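Local coordinates for putative lipoprotein (Campylobacter jejuni subsp. jejuni, PDB 2G5G) that binds heme as a cofacial pair with tyrosine ligands, heme binding being linked to dimerization, and probably serves in bacterial heme transport, at residues E33-I36 and L37-K41; H56-S59 and Q60-F64. All blocks are in the same frame, centred on the assembly; numbering follows the deposited sequence.

Contact 1. Residues E33-I36 and L37-K41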
loop_
_atom_site.group_PDB
_atom_site.type_symbol
_atom_site.label_atom_id
_atom_site.label_comp_id
_atom_site.label_asym_id
_atom_site.label_seq_id
_atom_site.Cartn_x
_atom_site.Cartn_y
_atom_site.Cartn_z
ATOM N N GLU A 33 -7.546 41.695 0.011
ATOM C CA GLU A 33 -6.725 42.580 0.875
ATOM C C GLU A 33 -7.132 42.474 2.361
ATOM O O GLU A 33 -6.269 42.327 3.214
ATOM C CB GLU A 33 -6.844 44.044 0.426
ATOM C CG GLU A 33 -5.514 44.754 0.102
ATOM C CD GLU A 33 -5.722 46.247 -0.255
ATOM O OE1 GLU A 33 -5.472 46.641 -1.422
ATOM O OE2 GLU A 33 -6.147 47.016 0.638
ATOM N N ASP A 34 -8.435 42.582 2.661
ATOM C CA ASP A 34 -8.939 42.405 4.037
ATOM C C ASP A 34 -8.679 40.998 4.625
ATOM O O ASP A 34 -8.408 40.884 5.822
ATOM C CB ASP A 34 -10.430 42.753 4.148
ATOM C CG ASP A 34 -10.693 44.267 4.063
ATOM O OD1 ASP A 34 -9.734 45.074 3.917
ATOM O OD2 ASP A 34 -11.862 44.645 4.153
HETATM N N MSE A 35 -8.745 39.950 3.814
HETATM C CA MSE A 35 -8.356 38.604 4.299
HETATM C C MSE A 35 -6.861 38.602 4.681
HETATM O O MSE A 35 -6.489 38.124 5.756
HETATM C CB MSE A 35 -8.642 37.492 3.293
HETATM C CG MSE A 35 -8.281 36.124 3.822
HETATM SE SE MSE A 35 -8.224 34.747 2.512
HETATM C CE MSE A 35 -6.796 35.365 1.298
ATOM N N ILE A 36 -6.019 39.141 3.802
ATOM C CA ILE A 36 -4.588 39.259 4.097
ATOM C C ILE A 36 -4.291 39.963 5.421
ATOM O O ILE A 36 -3.482 39.470 6.212
ATOM C CB ILE A 36 -3.816 39.939 2.915
ATOM C CG1 ILE A 36 -3.917 39.079 1.627
ATOM C CG2 ILE A 36 -2.370 40.283 3.306
ATOM C CD1 ILE A 36 -3.311 37.678 1.692
ATOM N N LEU A 37 -4.935 41.106 5.669
ATOM C CA LEU A 37 -4.707 41.848 6.908
ATOM C C LEU A 37 -5.038 40.970 8.116
ATOM O O LEU A 37 -4.335 40.992 9.127
ATOM C CB LEU A 37 -5.515 43.156 6.933
ATOM C CG LEU A 37 -5.247 44.178 5.815
ATOM C CD1 LEU A 37 -6.151 45.414 5.955
ATOM C CD2 LEU A 37 -3.777 44.573 5.784
ATOM N N GLU A 38 -6.075 40.152 7.994
ATOM C CA GLU A 38 -6.401 39.211 9.083
ATOM C C GLU A 38 -5.398 38.077 9.208
ATOM O O GLU A 38 -4.994 37.732 10.317
ATOM C CB GLU A 38 -7.824 38.659 8.926
ATOM C CG GLU A 38 -8.902 39.742 8.852
ATOM C CD GLU A 38 -8.878 40.664 10.041
ATOM O OE1 GLU A 38 -8.684 40.203 11.180
ATOM O OE2 GLU A 38 -9.041 41.881 9.849
ATOM N N LEU A 39 -4.987 37.498 8.083
ATOM C CA LEU A 39 -4.026 36.379 8.100
ATOM C C LEU A 39 -2.694 36.771 8.708
ATOM O O LEU A 39 -2.043 35.968 9.377
ATOM C CB LEU A 39 -3.769 35.838 6.687
ATOM C CG LEU A 39 -4.946 35.228 5.904
ATOM C CD1 LEU A 39 -4.415 34.597 4.666
ATOM C CD2 LEU A 39 -5.687 34.185 6.744
ATOM N N LEU A 40 -2.299 38.010 8.471
ATOM C CA LEU A 40 -1.054 38.538 9.013
ATOM C C LEU A 40 -1.021 38.507 10.555
ATOM O O LEU A 40 0.048 38.487 11.158
ATOM C CB LEU A 40 -0.925 39.992 8.533
ATOM C CG LEU A 40 0.061 40.394 7.423
ATOM C CD1 LEU A 40 0.904 39.279 6.768
ATOM C CD2 LEU A 40 -0.535 41.380 6.416
ATOM N N LYS A 41 -2.192 38.505 11.182
ATOM C CA LYS A 41 -2.313 38.453 12.645
ATOM C C LYS A 41 -2.007 37.049 13.223
ATOM O O LYS A 41 -1.706 36.898 14.409
ATOM C CB LYS A 41 -3.708 38.866 13.071
ATOM C CG LYS A 41 -4.128 40.243 12.580
ATOM C CD LYS A 41 -5.556 40.546 13.015
ATOM C CE LYS A 41 -5.832 42.057 12.859
ATOM N NZ LYS A 41 -7.287 42.319 12.972
HETATM O O HOH W 1 -9.279 42.773 7.468
#
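Leu-37, Glu-38, Leu-39 and Leu-40 each give their backbone N-H to the carbonyl four residues back, on Glu-33, Asp-34, Met-35 and Ile-36, the i to i+4 pattern of an alpha-helix. The bond from Leu-39 N to Met-35 O is the shortest of the four at 2.8 Å, while that from Glu-38 N to Asp-34 O stretches to 3.3 Å, its donor tilted 32° from the carbonyl plane. A water accounts for part of what Asp-34 O accepts: it donates both to that carbonyl, at 2.7 Å, and to Glu-38 OE2, at 2.6 Å, so the carbonyl oxygen takes two hydrogens. In Glu-38, chi1 (-56°) sets CG beside the backbone N, 3.3 Å from Asp-34 O, and a bend at chi2 then turns the carboxylate so that OE2 meets the water. The other carboxylate oxygen, OE1, receives Lys-41 NZ in a salt bridge of 3.1 Å on its syn side, 27° out of the carboxylate plane; being held at both oxygens probably restricts the group's rotation. Glu-33, Asp-34 and Leu-37 are exposed on helix 32-39 and Glu-38 also touches Tyr-260, whereas Met-35 and Leu-39 are buried against the mixed sheet of the ChaN-family domain, where Tyr-260, Leu-262, Val-244 and Val-246 meet them. Between these two, the selenomethionine Met-35 and Leu-39 touch CG to CG at 4.0 Å, their side chains crossing at a slant; Met-35 then bends at chi3, carrying its methyl CE toward Leu-39 CD1. One residue further round, the CG2 branch of Ile-36 meets Leu-40 CD2 at 3.8 Å. These two side chains face helix 54-73, Ile-36 against Ala-66 and Leu-40 against Leu-67, Asn-70 and Leu-71.

Contact 2. Residues H56-S59 and Q60-F64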
loop_
_atom_site.group_PDB
_atom_site.type_symbol
_atom_site.label_atom_id
_atom_site.label_comp_id
_atom_site.label_asym_id
_atom_site.label_seq_id
_atom_site.Cartn_x
_atom_site.Cartn_y
_atom_site.Cartn_z
ATOM N N HIS A 56 -6.214 26.437 -7.670
ATOM C CA HIS A 56 -5.669 26.431 -6.306
ATOM C C HIS A 56 -4.235 26.882 -6.331
ATOM O O HIS A 56 -3.816 27.738 -5.540
ATOM C CB HIS A 56 -5.779 25.033 -5.680
ATOM C CG HIS A 56 -7.185 24.671 -5.306
ATOM N ND1 HIS A 56 -7.495 23.578 -4.540
ATOM C CD2 HIS A 56 -8.361 25.259 -5.620
ATOM C CE1 HIS A 56 -8.810 23.505 -4.387
ATOM N NE2 HIS A 56 -9.356 24.532 -5.020
ATOM N N LYS A 57 -3.482 26.297 -7.268
ATOM C CA LYS A 57 -2.080 26.636 -7.416
ATOM C C LYS A 57 -1.855 28.124 -7.691
ATOM O O LYS A 57 -0.998 28.750 -7.078
ATOM C CB LYS A 57 -1.418 25.639 -8.379
ATOM C CG LYS A 57 -1.116 24.406 -7.556
ATOM C CD LYS A 57 -1.521 23.139 -8.170
ATOM C CE LYS A 57 -1.934 22.198 -7.113
ATOM N NZ LYS A 57 -0.935 21.579 -6.190
ATOM N N ILE A 58 -2.665 28.723 -8.552
ATOM C CA ILE A 58 -2.595 30.171 -8.742
ATOM C C ILE A 58 -2.890 30.964 -7.446
ATOM O O ILE A 58 -2.187 31.925 -7.106
ATOM C CB ILE A 58 -3.525 30.655 -9.903
ATOM C CG1 ILE A 58 -3.125 29.972 -11.218
ATOM C CG2 ILE A 58 -3.418 32.158 -10.038
ATOM C CD1 ILE A 58 -4.227 29.960 -12.304
ATOM N N SER A 59 -3.959 30.568 -6.753
ATOM C CA SER A 59 -4.368 31.167 -5.477
ATOM C C SER A 59 -3.272 31.151 -4.378
ATOM O O SER A 59 -3.102 32.112 -3.629
ATOM C CB SER A 59 -5.630 30.429 -5.000
ATOM O OG SER A 59 -6.725 30.772 -5.849
ATOM N N GLN A 60 -2.540 30.054 -4.314
ATOM C CA GLN A 60 -1.444 29.901 -3.353
ATOM C C GLN A 60 -0.359 30.954 -3.583
ATOM O O GLN A 60 0.114 31.569 -2.646
ATOM C CB GLN A 60 -0.885 28.499 -3.417
ATOM C CG GLN A 60 -1.885 27.447 -3.064
ATOM C CD GLN A 60 -1.583 26.078 -3.656
ATOM O OE1 GLN A 60 -0.468 25.791 -4.093
ATOM N NE2 GLN A 60 -2.600 25.205 -3.657
ATOM N N VAL A 61 -0.002 31.184 -4.843
ATOM C CA VAL A 61 0.988 32.200 -5.205
ATOM C C VAL A 61 0.528 33.600 -4.823
ATOM O O VAL A 61 1.304 34.374 -4.260
ATOM C CB VAL A 61 1.405 32.082 -6.724
ATOM C CG1 VAL A 61 2.238 33.290 -7.184
ATOM C CG2 VAL A 61 2.121 30.783 -6.980
HETATM N N MSE A 62 -0.742 33.912 -5.076
HETATM C CA MSE A 62 -1.296 35.215 -4.749
HETATM C C MSE A 62 -1.266 35.481 -3.254
HETATM O O MSE A 62 -0.874 36.572 -2.808
HETATM C CB MSE A 62 -2.739 35.322 -5.254
HETATM C CG MSE A 62 -2.840 35.325 -6.781
HETATM SE SE MSE A 62 -4.737 35.276 -7.336
HETATM C CE MSE A 62 -5.412 36.708 -6.211
ATOM N N ILE A 63 -1.704 34.492 -2.479
ATOM C CA ILE A 63 -1.756 34.649 -1.015
ATOM C C ILE A 63 -0.300 34.727 -0.494
ATOM O O ILE A 63 0.037 35.632 0.256
ATOM C CB ILE A 63 -2.476 33.463 -0.350
ATOM C CG1 ILE A 63 -3.939 33.399 -0.799
ATOM C CG2 ILE A 63 -2.354 33.566 1.218
ATOM C CD1 ILE A 63 -4.615 32.028 -0.492
ATOM N N PHE A 64 0.540 33.772 -0.880
ATOM C CA PHE A 64 1.945 33.836 -0.425
ATOM C C PHE A 64 2.571 35.204 -0.732
ATOM O O PHE A 64 3.117 35.849 0.158
ATOM C CB PHE A 64 2.803 32.679 -0.953
ATOM C CG PHE A 64 4.273 32.774 -0.567
ATOM C CD1 PHE A 64 5.211 33.192 -1.505
ATOM C CD2 PHE A 64 4.706 32.501 0.736
ATOM C CE1 PHE A 64 6.559 33.310 -1.172
ATOM C CE2 PHE A 64 6.061 32.628 1.082
ATOM C CZ PHE A 64 6.992 33.020 0.121
#
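With chi1 of -62° setting CG beside its own backbone N, and chi2 of 156° keeping the chain extended beyond it, Gln-60 runs back along the helix over the turn that holds His-56 and Lys-57. Its CG lies 3.2 Å from His-56 O, and its amide OE1 reaches 3.8 Å from Lys-57 CG, the two side chains lying alongside and pointing the same way. The amide does not bond to His-56 O; NE2 instead gives a hydrogen bond to Glu-49 OE1, the same oxygen that pairs with Lys-57 NZ in a salt bridge, so both side chains converge on one carboxylate oxygen. Glu-49 ends strand 44-49, and these bonds join helix 54-73 to the end of the strand before it. Lys-57 NZ also bonds to the carbonyls of His-51 and Asp-122, which satisfies its buried ammonium. His-56 O takes the N-H of Gln-60 at 2.9 Å, and Ser-59 O that of Ile-63 at 3.0 Å, both regular helix bonds; the one from Val-61 N to Lys-57 O is weak. On another side of the helix, Ile-58 CG2 touches SE of the selenomethionine Met-62 at 4.3 Å, one turn on. Around this part of helix 54-73, Gln-60, Val-61 and Phe-64 pack on helix 124-131, Met-62 and Ile-63 on helix 32-39, and His-56, Ser-59 and Gln-60 on Leu-248 of strand 243-248.

How the contacts relate
Contact 1 comes first along the chain, on helix 32-39, and contact 2 follows on helix 54-73, with strand 44-49 of the mixed sheet between the two helices; their centres lie 15 Å apart. Both belong to the ChaN-family domain. They meet through Ile-63: its CG1 lies 4.1 Å from Met-35 CE and its CG2 4.1 Å from Leu-39 CD1. The two helices thus pack against each other, and both reach strand 243-248, contact 1 through Leu-39 and contact 2 through His-56, Ser-59 and Gln-60. Neither contact supplies a residue of the heme pocket; the side chain of Lys-57 is about 14 Å from a bound heme, and both contacts are packing of helices on the sheet.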